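Local coordinates for protein SsfX3 (Streptomyces sp. SF2575, PDB 3SKV) that transfers a salicylyl group in the biosynthesis of a tetracycline, pairing a jelly-roll domain with a GDSL/SGNH-type domain that probably carries the catalysis, at residues P94-R99 and L143-L148; R30-V35 and E169-A174; H88-S93 and D152-L157; P118-V123 and T132-L137; D39-Y44 and A176-D181. The protein carries 1 engineered substitution. All coordinates share one frame; numbering follows the deposited sequence.

Interaction 1: P94-R99 and L143-L148; sequences PWLAVR and LHVDGL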
# COMPACT_ATOMS: atom_id res chain seq x y z
N PRO A 94 17.98 6.88 22.34
CA PRO A 94 16.98 7.96 22.48
C PRO A 94 16.83 8.79 21.19
O PRO A 94 15.96 9.66 21.12
CB PRO A 94 17.53 8.78 23.65
CG PRO A 94 19.01 8.64 23.53
CD PRO A 94 19.26 7.25 22.99
N TRP A 95 17.68 8.53 20.18
CA TRP A 95 17.63 9.24 18.90
C TRP A 95 17.98 8.36 17.71
O TRP A 95 18.60 7.31 17.86
CB TRP A 95 18.51 10.51 18.92
CG TRP A 95 19.98 10.27 19.08
CD1 TRP A 95 20.66 10.20 20.25
CD2 TRP A 95 20.94 10.05 18.04
NE1 TRP A 95 22.00 9.96 20.00
CE2 TRP A 95 22.19 9.85 18.66
CE3 TRP A 95 20.86 9.97 16.63
CZ2 TRP A 95 23.36 9.63 17.92
CZ3 TRP A 95 22.02 9.76 15.90
CH2 TRP A 95 23.25 9.58 16.54
N LEU A 96 17.60 8.80 16.51
CA LEU A 96 17.97 8.13 15.28
C LEU A 96 18.21 9.10 14.17
O LEU A 96 17.58 10.16 14.10
CB LEU A 96 17.04 6.95 14.87
CG LEU A 96 15.66 7.18 14.25
CD1 LEU A 96 15.73 7.71 12.80
CD2 LEU A 96 14.94 5.88 14.17
N ALA A 97 19.07 8.70 13.27
CA ALA A 97 19.38 9.52 12.09
C ALA A 97 19.40 8.62 10.88
O ALA A 97 19.85 7.49 10.97
CB ALA A 97 20.72 10.23 12.27
N VAL A 98 18.84 9.09 9.77
CA VAL A 98 18.79 8.36 8.51
C VAL A 98 19.31 9.25 7.39
O VAL A 98 18.84 10.38 7.24
CB VAL A 98 17.39 7.80 8.16
CG1 VAL A 98 17.42 7.04 6.83
CG2 VAL A 98 16.85 6.91 9.26
N ARG A 99 20.30 8.75 6.63
CA ARG A 99 20.85 9.40 5.45
C ARG A 99 20.01 8.86 4.27
O ARG A 99 19.97 7.65 4.02
CB ARG A 99 22.34 9.12 5.29
CG ARG A 99 22.92 9.97 4.18
CD ARG A 99 24.41 9.85 4.14
NE ARG A 99 24.91 10.32 2.85
CZ ARG A 99 26.00 9.86 2.27
NH1 ARG A 99 26.74 8.92 2.88
NH2 ARG A 99 26.38 10.31 1.09
N LEU A 143 18.01 13.00 8.00
CA LEU A 143 16.82 13.07 8.84
C LEU A 143 17.32 12.81 10.26
O LEU A 143 18.12 11.90 10.47
CB LEU A 143 15.93 11.92 8.32
CG LEU A 143 14.73 11.39 9.04
CD1 LEU A 143 13.77 10.75 8.02
CD2 LEU A 143 15.13 10.29 10.02
N HIS A 144 16.89 13.62 11.23
CA HIS A 144 17.31 13.40 12.61
C HIS A 144 16.12 13.49 13.51
O HIS A 144 15.46 14.53 13.57
CB HIS A 144 18.45 14.34 13.04
CG HIS A 144 18.94 14.05 14.42
ND1 HIS A 144 20.08 13.29 14.64
CD2 HIS A 144 18.42 14.39 15.62
CE1 HIS A 144 20.22 13.21 15.95
NE2 HIS A 144 19.23 13.84 16.59
N VAL A 145 15.83 12.38 14.20
CA VAL A 145 14.72 12.28 15.14
C VAL A 145 15.33 12.11 16.51
O VAL A 145 15.91 11.07 16.82
CB VAL A 145 13.70 11.15 14.80
CG1 VAL A 145 12.50 11.17 15.74
CG2 VAL A 145 13.24 11.25 13.36
N ASP A 146 15.27 13.17 17.30
CA ASP A 146 15.80 13.15 18.66
C ASP A 146 14.62 13.08 19.57
O ASP A 146 13.49 13.26 19.14
CB ASP A 146 16.63 14.42 18.93
CG ASP A 146 17.69 14.29 20.01
OD1 ASP A 146 17.57 13.38 20.88
OD2 ASP A 146 18.62 15.14 20.03
N GLY A 147 14.87 12.81 20.83
CA GLY A 147 13.83 12.77 21.84
C GLY A 147 12.83 11.65 21.71
O GLY A 147 11.63 11.90 21.81
N LEU A 148 13.32 10.43 21.46
CA LEU A 148 12.50 9.22 21.42
C LEU A 148 12.59 8.65 22.84
O LEU A 148 13.56 8.96 23.53
CB LEU A 148 13.05 8.18 20.41
CG LEU A 148 12.93 8.51 18.94
CD1 LEU A 148 13.55 7.43 18.10
CD2 LEU A 148 11.48 8.68 18.54
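Leu143 faces Val98 across an antiparallel pair of strands in the jelly-roll domain. Their backbones exchange two hydrogen bonds. The CD2 branch of Leu143 lies 3.8 Å from Leu96 CD1 and equally close to Val98 CB. This apolar cluster also meets Leu157 of the opposing sheet. His144 leaves from the other face of the strands, where Ala97 and Trp95 lie. Its ring carbon CE1 comes 3.4 Å from Trp95 CE3. The imidazole and the six-membered ring of the indole are tilted by 24° and slid apart, so they overlap little. Leu96 O sits over one face of the imidazole. Val145 returns to the apolar face and forms a second hydrogen-bonded antiparallel pair with Leu96; Val145 N reaches Leu96 O at 2.8 Å. Asp146 ends the regular pairing. Its OD1 accepts from Gly147 N and lies 3.6 Å from Trp95 CB. Gly147 turns the chain with a positive phi, and Leu148 N then closes the contact on Pro94 O at 2.8 Å. Trp95 holds its CG between its own N and carbonyl carbon (chi1 64°), which lays the indole toward His144, while its NE1 bonds to Glu173. A leucine in place of Trp95 would probably leave the His144 ring without its flat neighbour and Glu173 without this donor. The chemistry is thus divided: main-chain bonds set the register, one face is apolar and buried, and the other mixes aromatic and polar groups.

Interaction 2: R30-V35 and E169-A174; sequences RADRSV and EVRLEA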
# COMPACT_ATOMS: atom_id res chain seq x y z
N ARG A 30 31.86 10.88 16.68
CA ARG A 30 32.69 9.75 16.26
C ARG A 30 32.10 8.46 16.84
O ARG A 30 31.94 7.47 16.13
CB ARG A 30 34.13 9.87 16.78
CG ARG A 30 34.92 11.08 16.37
CD ARG A 30 36.32 10.99 16.97
NE ARG A 30 36.96 12.30 17.12
CZ ARG A 30 37.01 12.99 18.26
NH1 ARG A 30 36.45 12.50 19.36
NH2 ARG A 30 37.62 14.17 18.30
N ALA A 31 31.79 8.49 18.15
CA ALA A 31 31.28 7.37 18.94
C ALA A 31 29.99 6.72 18.41
O ALA A 31 29.83 5.50 18.58
CB ALA A 31 31.10 7.82 20.39
N ASP A 32 29.08 7.53 17.81
CA ASP A 32 27.79 7.11 17.27
C ASP A 32 27.82 5.76 16.59
O ASP A 32 28.81 5.41 15.93
CB ASP A 32 27.22 8.17 16.30
CG ASP A 32 26.81 9.48 16.94
OD1 ASP A 32 26.78 9.55 18.21
OD2 ASP A 32 26.49 10.43 16.19
N ARG A 33 26.76 4.98 16.76
CA ARG A 33 26.69 3.66 16.14
C ARG A 33 26.17 3.81 14.69
O ARG A 33 25.07 4.28 14.48
CB ARG A 33 25.80 2.73 16.98
CG ARG A 33 25.95 1.28 16.56
CD ARG A 33 24.93 0.37 17.20
NE ARG A 33 25.02 -0.96 16.60
CZ ARG A 33 24.65 -2.08 17.20
NH1 ARG A 33 24.17 -2.05 18.43
NH2 ARG A 33 24.78 -3.25 16.57
N SER A 34 27.00 3.46 13.70
CA SER A 34 26.64 3.51 12.29
C SER A 34 26.08 2.16 11.88
O SER A 34 26.68 1.13 12.17
CB SER A 34 27.83 3.88 11.43
OG SER A 34 27.40 3.95 10.08
N VAL A 35 24.91 2.16 11.25
CA VAL A 35 24.21 0.94 10.85
C VAL A 35 23.96 0.91 9.35
O VAL A 35 23.34 1.83 8.80
CB VAL A 35 22.88 0.76 11.67
CG1 VAL A 35 22.14 -0.53 11.28
CG2 VAL A 35 23.13 0.83 13.19
N GLU A 169 22.42 5.11 5.24
CA GLU A 169 22.89 4.87 6.61
C GLU A 169 21.83 5.14 7.65
O GLU A 169 20.95 5.98 7.46
CB GLU A 169 24.07 5.83 6.89
CG GLU A 169 24.96 5.49 8.08
CD GLU A 169 25.91 6.60 8.50
OE1 GLU A 169 25.89 7.70 7.89
OE2 GLU A 169 26.67 6.36 9.47
N VAL A 170 21.92 4.42 8.77
CA VAL A 170 21.11 4.61 9.96
C VAL A 170 22.12 4.88 11.07
O VAL A 170 23.15 4.20 11.17
CB VAL A 170 20.15 3.44 10.28
CG1 VAL A 170 19.41 3.68 11.60
CG2 VAL A 170 19.15 3.23 9.14
N ARG A 171 21.88 5.92 11.85
CA ARG A 171 22.77 6.21 12.96
C ARG A 171 21.99 6.21 14.26
O ARG A 171 20.83 6.61 14.30
CB ARG A 171 23.50 7.54 12.76
CG ARG A 171 24.77 7.40 11.93
CD ARG A 171 25.30 8.75 11.47
NE ARG A 171 25.34 9.72 12.57
CZ ARG A 171 24.69 10.87 12.57
NH1 ARG A 171 24.01 11.25 11.50
NH2 ARG A 171 24.77 11.68 13.62
N LEU A 172 22.63 5.74 15.32
CA LEU A 172 22.06 5.63 16.66
C LEU A 172 23.12 6.08 17.66
O LEU A 172 24.30 6.24 17.29
CB LEU A 172 21.63 4.18 16.98
CG LEU A 172 20.71 3.48 15.97
CD1 LEU A 172 20.65 1.99 16.23
CD2 LEU A 172 19.32 4.09 15.96
N GLU A 173 22.70 6.26 18.94
CA GLU A 173 23.57 6.65 20.04
C GLU A 173 24.68 5.61 20.18
O GLU A 173 24.45 4.42 19.93
CB GLU A 173 22.74 6.76 21.34
CG GLU A 173 23.49 7.32 22.54
CD GLU A 173 23.54 8.83 22.63
OE1 GLU A 173 24.27 9.46 21.82
OE2 GLU A 173 22.84 9.39 23.50
N ALA A 174 25.88 6.05 20.59
CA ALA A 174 27.00 5.13 20.83
C ALA A 174 26.61 4.16 21.97
O ALA A 174 25.98 4.58 22.95
CB ALA A 174 28.22 5.93 21.26
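Ser34 OG gives its hydrogen to Glu169 OE2 over 2.6 Å, the shortest polar bond of this contact. The hydroxyl meets the anti side of the carboxylate, 21° out of its plane. Glu169 gets there with an extended chain, its CG turned opposite the backbone N (chi1 -163°). On the same face of the strands, Asp32 and Arg171 form a salt bridge. Asp32 OD2 comes to the edge of the guanidinium and accepts from Arg171 NH2 at 3.3 Å, a weak bond although nearly straight. The two flat groups are 24° apart. Arg171 NH1 has a second acidic partner, Glu142 of strand 141-145, so the guanidinium lies between two acids. Asp32 OD1 also lies 4.4 Å from Glu173 OE1. Glu173 OE1 accepts from Trp95 NE1, and this bond and the arginine probably ease the like-charge approach. On the other face Val35 CB packs on Val170 CB at 4.1 Å, and Val35 CG2 crosses toward Leu172 CD1. Arg33 starts on that face too, but its extended chain leads away to Ala176 O. Past the strand ends, Ala31 CB and Ala174 CB touch at 3.6 Å. The backbones pair antiparallel, with two hydrogen bonds each between Arg33 and Leu172 and between Val35 and Val170; Val35 N to Val170 O is 2.7 Å. Strand 33-35 is an outermost strand of its four-stranded antiparallel sheet. Strand 164-172 lies beside it and is bonded on its far side to strand 96-103, while Leu178 of strand 178-179 packs against Arg33 and Val35.

Interaction 3: H88-S93 and D152-L157; sequences HLRTDS and DKLVEL. Engineered in segment 88-93: His88 (natural residue Cys).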
# COMPACT_ATOMS: atom_id res chain seq x y z
N HIS A 88 11.70 -1.59 10.29
CA HIS A 88 11.57 -1.96 11.70
C HIS A 88 12.92 -2.28 12.28
O HIS A 88 13.76 -2.91 11.63
CB HIS A 88 10.69 -3.21 11.87
CG HIS A 88 9.23 -3.02 11.63
ND1 HIS A 88 8.31 -3.81 12.28
CD2 HIS A 88 8.57 -2.21 10.77
CE1 HIS A 88 7.12 -3.43 11.83
NE2 HIS A 88 7.23 -2.48 10.91
N LEU A 89 13.12 -1.88 13.54
CA LEU A 89 14.32 -2.16 14.33
C LEU A 89 13.99 -1.99 15.79
O LEU A 89 13.18 -1.13 16.14
CB LEU A 89 15.57 -1.30 13.94
CG LEU A 89 15.42 0.22 14.00
CD1 LEU A 89 15.97 0.75 15.27
CD2 LEU A 89 16.16 0.87 12.86
N ARG A 90 14.62 -2.79 16.64
CA ARG A 90 14.47 -2.64 18.08
C ARG A 90 15.76 -1.97 18.56
O ARG A 90 16.86 -2.37 18.15
CB ARG A 90 14.25 -3.98 18.78
CG ARG A 90 12.91 -4.64 18.40
CD ARG A 90 12.58 -5.77 19.37
NE ARG A 90 12.50 -5.27 20.75
CZ ARG A 90 11.42 -4.71 21.28
NH1 ARG A 90 10.29 -4.64 20.60
NH2 ARG A 90 11.46 -4.25 22.52
N THR A 91 15.62 -0.90 19.35
CA THR A 91 16.76 -0.15 19.90
C THR A 91 16.42 0.55 21.21
O THR A 91 15.26 0.90 21.45
CB THR A 91 17.34 0.86 18.86
OG1 THR A 91 18.64 1.26 19.29
CG2 THR A 91 16.44 2.11 18.64
N ASP A 92 17.46 0.77 22.03
CA ASP A 92 17.29 1.53 23.25
C ASP A 92 17.72 3.01 23.03
O ASP A 92 17.63 3.82 23.94
CB ASP A 92 18.02 0.87 24.42
CG ASP A 92 19.54 0.78 24.37
OD1 ASP A 92 20.13 1.14 23.32
OD2 ASP A 92 20.14 0.27 25.34
N SER A 93 18.23 3.33 21.85
CA SER A 93 18.74 4.65 21.48
C SER A 93 17.66 5.76 21.65
O SER A 93 16.53 5.61 21.19
CB SER A 93 19.26 4.62 20.04
OG SER A 93 19.80 5.84 19.58
N ASP A 152 14.52 -0.10 25.65
CA ASP A 152 14.21 -0.95 24.51
C ASP A 152 12.79 -0.69 24.00
O ASP A 152 11.85 -0.57 24.79
CB ASP A 152 14.43 -2.44 24.83
CG ASP A 152 14.49 -3.34 23.58
OD1 ASP A 152 15.11 -2.91 22.56
OD2 ASP A 152 13.96 -4.48 23.65
N LYS A 153 12.66 -0.58 22.68
CA LYS A 153 11.40 -0.29 22.02
C LYS A 153 11.46 -0.68 20.56
O LYS A 153 12.54 -0.71 19.96
CB LYS A 153 11.08 1.23 22.13
CG LYS A 153 12.02 2.11 21.32
CD LYS A 153 12.29 3.44 21.97
CE LYS A 153 13.50 4.09 21.35
NZ LYS A 153 14.66 4.05 22.29
N LEU A 154 10.28 -0.94 19.96
CA LEU A 154 10.21 -1.21 18.54
C LEU A 154 10.06 0.13 17.80
O LEU A 154 9.15 0.90 18.08
CB LEU A 154 9.07 -2.18 18.21
CG LEU A 154 8.71 -2.38 16.72
CD1 LEU A 154 9.89 -2.91 15.88
CD2 LEU A 154 7.48 -3.25 16.55
N VAL A 155 10.96 0.39 16.85
CA VAL A 155 10.94 1.59 16.03
C VAL A 155 10.47 1.24 14.61
O VAL A 155 11.09 0.39 13.97
CB VAL A 155 12.30 2.31 16.01
CG1 VAL A 155 12.19 3.62 15.21
CG2 VAL A 155 12.79 2.57 17.43
N GLU A 156 9.38 1.88 14.13
CA GLU A 156 8.90 1.65 12.77
C GLU A 156 8.98 2.97 12.04
O GLU A 156 8.43 3.98 12.49
CB GLU A 156 7.45 1.13 12.69
CG GLU A 156 7.08 -0.02 13.61
CD GLU A 156 5.58 -0.25 13.82
OE1 GLU A 156 4.79 0.06 12.90
OE2 GLU A 156 5.20 -0.76 14.90
N LEU A 157 9.70 2.97 10.93
CA LEU A 157 9.85 4.13 10.05
C LEU A 157 8.93 3.85 8.85
O LEU A 157 9.22 2.94 8.06
CB LEU A 157 11.32 4.25 9.58
CG LEU A 157 12.24 5.23 10.33
CD1 LEU A 157 12.06 5.16 11.83
CD2 LEU A 157 13.66 4.96 9.98
O HOH W 1 4.53 -1.73 10.67
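The imidazole of His88, an engineered residue that is Cys in the natural sequence, carries Glu156 CG over one face. The two residues face each other on neighbouring strands of an antiparallel sheet of the jelly-roll domain. Glu156 CG sits 3.8 Å from the ring centroid, a CH-pi contact, and the carboxylate is stacked at 23° to the ring. A water lies at the edge of the ring, in its plane. It is 2.8 Å from His88 NE2 and donates to Glu156 OE1, so it joins the two side chains. Glu156 OE1 also accepts from Trp158 NE1. His88 ND1 is hydrogen-bonded to Asp181 OD2. The second flat group, the guanidinium of Arg90, has the backbone of Lys153 over one face and Asp152 OD2 at its edge. Leu89 and Val155 form a hydrogen-bonded pair. Arg90 NH2 reaches Asp152 OD2 at 2.8 Å in a salt bridge, and a weak bond from NE goes to the same oxygen. The oxygen lies in the guanidinium plane, yet the arginine comes from above the carboxylate, the two planes being 77° apart. A bend at chi3 (58°) folds the arginine back over the neighbouring strand. Leu154 CB is 3.6 Å from Arg90 NH1. The opposite face is largely apolar and turns toward the other sheet. There Thr91 CG2 meets Val155 CG2 at 3.9 Å, and Leu89 CD1 lies alongside Val155 CB. Lys153 starts on this face but curls its amine to the end of the partner segment. Its NZ donates to Ser93 O at 2.7 Å, approaching from above the carbonyl plane.

Interaction 4: P118-V123 and T132-L137; sequences PALLDV and TVELKL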
# COMPACT_ATOMS: atom_id res chain seq x y z
N PRO A 118 2.98 17.33 0.61
CA PRO A 118 4.14 17.26 1.54
C PRO A 118 4.76 15.87 1.72
O PRO A 118 4.04 14.89 1.93
CB PRO A 118 3.58 17.81 2.86
CG PRO A 118 2.09 17.59 2.76
CD PRO A 118 1.77 17.83 1.30
N ALA A 119 6.09 15.81 1.63
CA ALA A 119 6.86 14.57 1.77
C ALA A 119 7.07 14.25 3.25
O ALA A 119 7.89 14.87 3.93
CB ALA A 119 8.20 14.71 1.06
N LEU A 120 6.26 13.31 3.77
CA LEU A 120 6.31 12.93 5.18
C LEU A 120 6.79 11.50 5.40
O LEU A 120 6.59 10.63 4.56
CB LEU A 120 4.96 13.17 5.91
CG LEU A 120 4.34 14.60 5.84
CD1 LEU A 120 2.90 14.58 6.31
CD2 LEU A 120 5.18 15.64 6.63
N LEU A 121 7.44 11.30 6.53
CA LEU A 121 7.99 10.05 7.02
C LEU A 121 7.46 9.99 8.45
O LEU A 121 7.57 10.97 9.20
CB LEU A 121 9.54 10.16 6.98
CG LEU A 121 10.52 9.05 7.50
CD1 LEU A 121 10.25 8.58 8.91
CD2 LEU A 121 10.82 7.99 6.50
N ASP A 122 6.86 8.86 8.81
CA ASP A 122 6.35 8.67 10.16
C ASP A 122 7.28 7.80 10.95
O ASP A 122 7.82 6.83 10.42
CB ASP A 122 4.94 8.08 10.17
CG ASP A 122 3.83 9.08 9.88
OD1 ASP A 122 4.13 10.30 9.83
OD2 ASP A 122 2.66 8.65 9.72
N VAL A 123 7.46 8.17 12.23
CA VAL A 123 8.26 7.42 13.19
C VAL A 123 7.27 6.94 14.26
O VAL A 123 6.67 7.74 15.00
CB VAL A 123 9.44 8.25 13.79
CG1 VAL A 123 10.30 7.39 14.70
CG2 VAL A 123 10.31 8.88 12.69
N THR A 132 6.29 12.95 12.97
CA THR A 132 6.03 13.07 11.54
C THR A 132 7.17 13.99 11.10
O THR A 132 7.36 15.04 11.70
CB THR A 132 4.60 13.55 11.24
OG1 THR A 132 3.67 12.64 11.82
CG2 THR A 132 4.31 13.60 9.76
N VAL A 133 7.99 13.55 10.16
CA VAL A 133 9.19 14.25 9.68
C VAL A 133 8.95 14.74 8.26
O VAL A 133 8.52 13.97 7.41
CB VAL A 133 10.44 13.31 9.76
CG1 VAL A 133 11.75 14.03 9.43
CG2 VAL A 133 10.55 12.63 11.12
N GLU A 134 9.27 16.02 7.99
CA GLU A 134 9.13 16.59 6.64
C GLU A 134 10.43 16.30 5.90
O GLU A 134 11.50 16.67 6.38
CB GLU A 134 8.84 18.10 6.67
CG GLU A 134 7.51 18.46 7.32
CD GLU A 134 7.26 19.95 7.49
OE1 GLU A 134 7.99 20.59 8.29
OE2 GLU A 134 6.32 20.46 6.84
N LEU A 135 10.34 15.63 4.74
CA LEU A 135 11.51 15.26 3.96
C LEU A 135 11.97 16.30 2.93
O LEU A 135 11.15 17.00 2.33
CB LEU A 135 11.25 13.93 3.22
CG LEU A 135 10.97 12.67 4.04
CD1 LEU A 135 10.61 11.54 3.14
CD2 LEU A 135 12.17 12.27 4.87
N LYS A 136 13.29 16.33 2.67
CA LYS A 136 13.90 17.15 1.64
C LYS A 136 13.91 16.32 0.35
O LYS A 136 14.27 15.14 0.38
CB LYS A 136 15.34 17.56 2.05
CG LYS A 136 15.74 18.89 1.46
CD LYS A 136 17.19 18.94 0.99
CE LYS A 136 17.46 20.06 0.00
NZ LYS A 136 16.74 19.89 -1.30
N LEU A 137 13.48 16.91 -0.77
CA LEU A 137 13.41 16.19 -2.05
C LEU A 137 14.63 16.32 -2.93
O LEU A 137 15.28 17.37 -2.91
CB LEU A 137 12.18 16.63 -2.88
CG LEU A 137 10.81 16.25 -2.35
CD1 LEU A 137 9.78 16.39 -3.44
CD2 LEU A 137 10.79 14.83 -1.81
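Leu120 spreads its CD2 branch between two residues of the facing strand, 3.7 Å from Glu134 CG and 3.8 Å from Thr132 CG2. It lies alongside the aliphatic part of Glu134, both pointing the same way. Thr132 stands next to Asp122 on this face as well. The Thr132 hydroxyl OG1 donates to Asp122 OD1 at 3.1 Å, coming from above the carboxylate plane. Thr132 CG2 is turned opposite the backbone N, which sets the methyl against Leu120 while OG1 keeps to Asp122. The other oxygen of Asp122, OD2, is taken by Ser203 and Ser205. The strands form a beta hairpin of the jelly-roll domain. Leu121 and Val133 share two backbone hydrogen bonds, and Leu135 N meets Ala119 O at 2.7 Å, nearly straight at 176°. On the second face, Leu121 CB touches Leu135 CD2 at 4.0 Å and Val123 CG2 touches Val133 CG2. Ala119 CB fits against Leu135 CB at 3.8 Å and also meets Leu137 CD2. Leu143 and Val145 of strand 141-145 pack onto this apolar row. One face of the hairpin is therefore apolar and packs on strand 141-145, while the other combines methyl contacts with a carboxylate gripped by hydroxyls.

Interaction 5: D39-Y44 and A176-D181; sequences DPALTY and ATLEKD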
# COMPACT_ATOMS: atom_id res chain seq x y z
N ASP A 39 21.93 -4.21 7.30
CA ASP A 39 22.29 -4.88 8.57
C ASP A 39 21.24 -6.00 8.84
O ASP A 39 20.06 -5.77 8.65
CB ASP A 39 22.28 -3.88 9.73
CG ASP A 39 22.83 -4.44 11.03
OD1 ASP A 39 22.13 -5.28 11.67
OD2 ASP A 39 23.94 -4.02 11.44
N PRO A 40 21.66 -7.21 9.30
CA PRO A 40 20.67 -8.28 9.55
C PRO A 40 19.62 -7.98 10.62
O PRO A 40 18.62 -8.67 10.65
CB PRO A 40 21.56 -9.49 9.92
CG PRO A 40 22.81 -8.90 10.43
CD PRO A 40 23.04 -7.68 9.59
N ALA A 41 19.84 -6.98 11.49
CA ALA A 41 18.86 -6.61 12.53
C ALA A 41 17.69 -5.81 11.93
O ALA A 41 16.63 -5.75 12.54
CB ALA A 41 19.52 -5.84 13.68
N LEU A 42 17.88 -5.22 10.72
CA LEU A 42 16.82 -4.44 10.04
C LEU A 42 15.88 -5.33 9.25
O LEU A 42 16.30 -6.32 8.63
CB LEU A 42 17.35 -3.29 9.14
CG LEU A 42 18.45 -2.37 9.72
CD1 LEU A 42 18.83 -1.28 8.75
CD2 LEU A 42 18.08 -1.77 11.07
N THR A 43 14.59 -5.00 9.32
CA THR A 43 13.50 -5.67 8.63
C THR A 43 12.73 -4.60 7.86
O THR A 43 12.32 -3.59 8.44
CB THR A 43 12.56 -6.43 9.63
OG1 THR A 43 13.31 -7.31 10.48
CG2 THR A 43 11.49 -7.24 8.92
N TYR A 44 12.53 -4.82 6.56
CA TYR A 44 11.74 -3.96 5.69
C TYR A 44 10.44 -4.69 5.49
O TYR A 44 10.41 -5.81 5.00
CB TYR A 44 12.42 -3.68 4.36
CG TYR A 44 13.69 -2.87 4.51
CD1 TYR A 44 14.91 -3.48 4.82
CD2 TYR A 44 13.68 -1.48 4.34
CE1 TYR A 44 16.07 -2.74 4.99
CE2 TYR A 44 14.84 -0.73 4.47
CZ TYR A 44 16.04 -1.37 4.80
OH TYR A 44 17.18 -0.63 4.97
N ALA A 176 24.34 1.99 21.92
CA ALA A 176 22.93 1.59 21.85
C ALA A 176 22.82 0.15 21.30
O ALA A 176 23.62 -0.25 20.43
CB ALA A 176 22.15 2.54 20.95
N THR A 177 21.82 -0.59 21.81
CA THR A 177 21.49 -1.95 21.40
C THR A 177 20.78 -1.91 20.03
O THR A 177 20.10 -0.93 19.69
CB THR A 177 20.53 -2.59 22.41
OG1 THR A 177 19.31 -1.85 22.43
CG2 THR A 177 21.11 -2.67 23.83
N LEU A 178 20.91 -2.99 19.27
CA LEU A 178 20.25 -3.10 17.98
C LEU A 178 19.80 -4.53 17.86
O LEU A 178 20.63 -5.45 17.89
CB LEU A 178 21.20 -2.69 16.83
CG LEU A 178 20.67 -2.84 15.39
CD1 LEU A 178 19.41 -1.96 15.12
CD2 LEU A 178 21.76 -2.56 14.40
N GLU A 179 18.49 -4.74 17.78
CA GLU A 179 17.92 -6.09 17.69
C GLU A 179 16.90 -6.18 16.59
O GLU A 179 16.27 -5.18 16.25
CB GLU A 179 17.25 -6.50 19.02
CG GLU A 179 18.16 -6.56 20.24
CD GLU A 179 17.47 -7.05 21.50
OE1 GLU A 179 16.49 -6.40 21.94
OE2 GLU A 179 17.89 -8.11 22.03
N LYS A 180 16.72 -7.39 16.04
CA LYS A 180 15.72 -7.66 15.02
C LYS A 180 14.34 -7.68 15.67
O LYS A 180 14.18 -8.23 16.77
CB LYS A 180 15.99 -9.02 14.35
CG LYS A 180 15.23 -9.25 13.05
CD LYS A 180 15.35 -10.67 12.57
CE LYS A 180 16.13 -10.74 11.28
NZ LYS A 180 17.39 -11.52 11.41
N ASP A 181 13.33 -7.12 14.98
CA ASP A 181 11.95 -7.23 15.42
C ASP A 181 11.53 -8.63 14.97
O ASP A 181 11.48 -8.91 13.77
CB ASP A 181 11.07 -6.16 14.76
CG ASP A 181 9.58 -6.40 14.91
OD1 ASP A 181 9.14 -6.86 16.00
OD2 ASP A 181 8.84 -6.11 13.96
O HOH W 2 14.02 -5.83 12.55
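Residues Asp39 to Leu42 make a type I beta turn, closed by Leu42 N on Asp39 O, and Ala41 at its corner passes 4.1 Å from Lys180, CA to CA. An Asx turn reinforces it: Asp39 OD1 accepts from Ala41 N at 2.9 Å through its anti lone pair. The turn leads into strand 43-45 of the jelly-roll domain and rests on the short, weakly bonded strand at about 178-179. Ala41 CB sits 3.6 Å from Leu178 CG. Leu178 CD2 comes up to the Asp39 carboxylate from the opposite direction, and its CD1 approaches Leu42 CD2 more loosely. A leucine in place of Asp39 would probably leave Ala41 N without its side-chain acceptor and the turn held by its backbone bond with less support. The Lys180 chain bends at chi3 (-113°) and chi4, which brings NZ back to Pro40 O in a weak bond of 3.2 Å. The Lys180 and Thr43 side chains cross at about a right angle, with Lys180 CG 3.7 Å from Thr43 OG1. Asp181, whose carboxylate turns to His88 and Arg45, contributes its backbone here. One water fills the joint: it donates to Ala41 O at 2.6 Å and accepts from Thr43 OG1 and from Asp181 N.

In the fold
The five contacts belong to the jelly-roll part of the chain, where two antiparallel sheets face each other. Interactions 1 and 2 share one sheet, joined by Ala97 O to Arg171 N at 2.7 Å. Interactions 3, 4 and 5 share the other. Interactions 3 and 5 have centres about 8 Å apart and meet through His88 N and Thr43 O, 2.8 Å apart. Across the sandwich, Leu96 CD2 of interaction 1 packs on Val155 CG1 of interaction 3 at 3.7 Å, and Leu143 CD1 meets Leu121 CG of interaction 4. Interactions 2 and 4 do not touch; their centres are about 21 Å apart.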